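Local coordinates for Lin2634 protein (Listeria innocua, PDB 3MZO), which probably acts as a metal-dependent phosphohydrolase of the HD-domain superfamily, related to the 5'-deoxynucleotidase YfbR, and binds calcium ions in the crystal, at residues H34-T39 / A65-D69. Residues are numbered along the deposited sequence; the frame is centred on the assembly and turned at random.
Sequences HSYKVT and ALNHD. With CA (calcium ion), chain K; CA (calcium ion), chain M.
Helix 31-51 and the turn after helix 58-67 meet at a calcium site with the HD-domain signature, His34, His68, Asp69 and Asp138. Residues 34-39 are regular helix, and the backbones come nearest at Thr39 and Ala65, whose CA atoms are 4.8 Å apart; His68 and Asp69 lie in the turn. His34 (chi1 t, chi2 74°) and His68 (chi1 p, chi2 -76°) bring NE2 to one calcium at 2.8 and 2.9 Å, their ring planes at 60°; Asp69 (chi1 m) adds OD2 at 2.4 Å. His68 ND1 donates to Ala65 O (2.8 Å), orienting the ring. Asp69 OD1 (2.5 Å) and His68 O (2.6 Å) hold a second calcium. No direct hydrogen bond joins the segments, but a water donates to Ser35 OG, itself also bonded to Val31 O one turn earlier, and Leu66 O (both 2.7 Å) and accepts from Asp69 N (2.9 Å). Thr39 (chi1 m) turns OG1 back to Ser35 O (2.8 Å); Val38 CG1 lies 3.7 Å from His68 CE1. Helix 129-151 supplies Asp138 to the first calcium, Asp141 to His34 ND1, and Leu134 against Val38 and His68.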
loop_
_atom_site.group_PDB
_atom_site.type_symbol
_atom_site.label_atom_id
_atom_site.label_comp_id
_atom_site.label_asym_id
_atom_site.label_seq_id
_atom_site.Cartn_x
_atom_site.Cartn_y
_atom_site.Cartn_z
ATOM N N HIS B 34 -12.364 -5.196 -12.658
ATOM C CA HIS B 34 -12.481 -6.069 -13.791
ATOM C C HIS B 34 -13.937 -6.224 -14.234
ATOM O O HIS B 34 -14.213 -6.184 -15.410
ATOM C CB HIS B 34 -11.828 -7.408 -13.456
ATOM C CG HIS B 34 -12.145 -8.500 -14.410
ATOM N ND1 HIS B 34 -11.592 -8.565 -15.675
ATOM C CD2 HIS B 34 -12.938 -9.590 -14.281
ATOM C CE1 HIS B 34 -12.043 -9.655 -16.283
ATOM N NE2 HIS B 34 -12.847 -10.296 -15.456
ATOM N N SER B 35 -14.853 -6.395 -13.283
ATOM C CA SER B 35 -16.260 -6.580 -13.607
ATOM C C SER B 35 -16.843 -5.336 -14.287
ATOM O O SER B 35 -17.575 -5.436 -15.271
ATOM C CB SER B 35 -17.047 -6.974 -12.360
ATOM O OG SER B 35 -16.491 -8.124 -11.780
ATOM N N TYR B 36 -16.484 -4.169 -13.768
ATOM C CA TYR B 36 -16.826 -2.894 -14.381
ATOM C C TYR B 36 -16.368 -2.804 -15.829
ATOM O O TYR B 36 -17.161 -2.456 -16.730
ATOM C CB TYR B 36 -16.298 -1.710 -13.549
ATOM C CG TYR B 36 -16.358 -0.419 -14.323
ATOM C CD1 TYR B 36 -17.586 0.193 -14.596
ATOM C CD2 TYR B 36 -15.210 0.157 -14.845
ATOM C CE1 TYR B 36 -17.668 1.381 -15.363
ATOM C CE2 TYR B 36 -15.274 1.337 -15.618
ATOM C CZ TYR B 36 -16.511 1.948 -15.868
ATOM O OH TYR B 36 -16.594 3.118 -16.625
ATOM N N LYS B 37 -15.122 -3.167 -16.083
ATOM C CA LYS B 37 -14.580 -3.071 -17.423
ATOM C C LYS B 37 -15.192 -4.114 -18.379
ATOM O O LYS B 37 -15.578 -3.776 -19.508
ATOM C CB LYS B 37 -13.029 -3.148 -17.372
ATOM C CG LYS B 37 -12.368 -1.949 -16.661
ATOM C CD LYS B 37 -10.778 -2.023 -16.660
ATOM C CE LYS B 37 -10.254 -3.198 -15.905
ATOM N NZ LYS B 37 -8.733 -3.167 -15.759
ATOM N N VAL B 38 -15.364 -5.353 -17.913
ATOM C CA VAL B 38 -15.985 -6.371 -18.749
ATOM C C VAL B 38 -17.417 -5.985 -19.110
ATOM O O VAL B 38 -17.849 -6.215 -20.257
ATOM C CB VAL B 38 -15.900 -7.758 -18.115
ATOM C CG1 VAL B 38 -16.748 -8.824 -18.839
ATOM C CG2 VAL B 38 -14.400 -8.221 -18.078
ATOM N N THR B 39 -18.154 -5.419 -18.152
ATOM C CA THR B 39 -19.548 -4.992 -18.414
ATOM C C THR B 39 -19.558 -3.835 -19.443
ATOM O O THR B 39 -20.330 -3.866 -20.405
ATOM C CB THR B 39 -20.296 -4.667 -17.123
ATOM O OG1 THR B 39 -20.164 -5.777 -16.225
ATOM C CG2 THR B 39 -21.790 -4.449 -17.385
ATOM N N ALA B 65 -22.406 -10.222 -17.699
ATOM C CA ALA B 65 -21.135 -9.499 -17.587
ATOM C C ALA B 65 -20.908 -8.937 -16.189
ATOM O O ALA B 65 -19.795 -9.032 -15.640
ATOM C CB ALA B 65 -21.065 -8.375 -18.621
ATOM N N LEU B 66 -21.956 -8.377 -15.594
ATOM C CA LEU B 66 -21.838 -7.736 -14.300
ATOM C C LEU B 66 -21.474 -8.716 -13.178
ATOM O O LEU B 66 -20.644 -8.414 -12.326
ATOM C CB LEU B 66 -23.138 -6.999 -13.925
ATOM C CG LEU B 66 -23.023 -6.178 -12.637
ATOM C CD1 LEU B 66 -22.076 -4.985 -12.826
ATOM C CD2 LEU B 66 -24.423 -5.746 -12.157
ATOM N N ASN B 67 -22.111 -9.877 -13.192
ATOM C CA ASN B 67 -22.044 -10.831 -12.104
ATOM C C ASN B 67 -21.075 -11.995 -12.298
ATOM O O ASN B 67 -20.955 -12.810 -11.422
ATOM C CB ASN B 67 -23.437 -11.379 -11.863
ATOM C CG ASN B 67 -24.469 -10.260 -11.647
ATOM O OD1 ASN B 67 -24.338 -9.471 -10.720
ATOM N ND2 ASN B 67 -25.476 -10.193 -12.507
ATOM N N HIS B 68 -20.339 -12.027 -13.398
ATOM C CA HIS B 68 -19.615 -13.246 -13.774
ATOM C C HIS B 68 -18.487 -13.608 -12.818
ATOM O O HIS B 68 -18.189 -14.766 -12.721
ATOM C CB HIS B 68 -19.072 -13.200 -15.208
ATOM C CG HIS B 68 -17.825 -12.388 -15.389
ATOM N ND1 HIS B 68 -17.827 -11.017 -15.413
ATOM C CD2 HIS B 68 -16.556 -12.762 -15.660
ATOM C CE1 HIS B 68 -16.599 -10.574 -15.618
ATOM N NE2 HIS B 68 -15.804 -11.614 -15.769
ATOM N N ASP B 69 -17.899 -12.643 -12.114
ATOM C CA ASP B 69 -16.817 -12.948 -11.168
ATOM C C ASP B 69 -17.135 -12.688 -9.688
ATOM O O ASP B 69 -16.248 -12.716 -8.836
ATOM C CB ASP B 69 -15.537 -12.207 -11.593
ATOM C CG ASP B 69 -14.754 -12.950 -12.669
ATOM O OD1 ASP B 69 -15.026 -14.110 -12.896
ATOM O OD2 ASP B 69 -13.807 -12.404 -13.255
HETATM CA CA CA K . -13.315 -13.014 -15.556
HETATM CA CA CA M . -16.178 -16.317 -13.006
HETATM O O HOH W 1 -18.489 -9.918 -11.519
HETATM O O HOH W 2 -14.291 -15.428 -15.153
HETATM O O HOH W 3 -14.150 -16.644 -11.575
HETATM O O HOH W 4 -17.282 -16.721 -15.314
HETATM O O HOH W 5 -17.619 -17.303 -11.683
#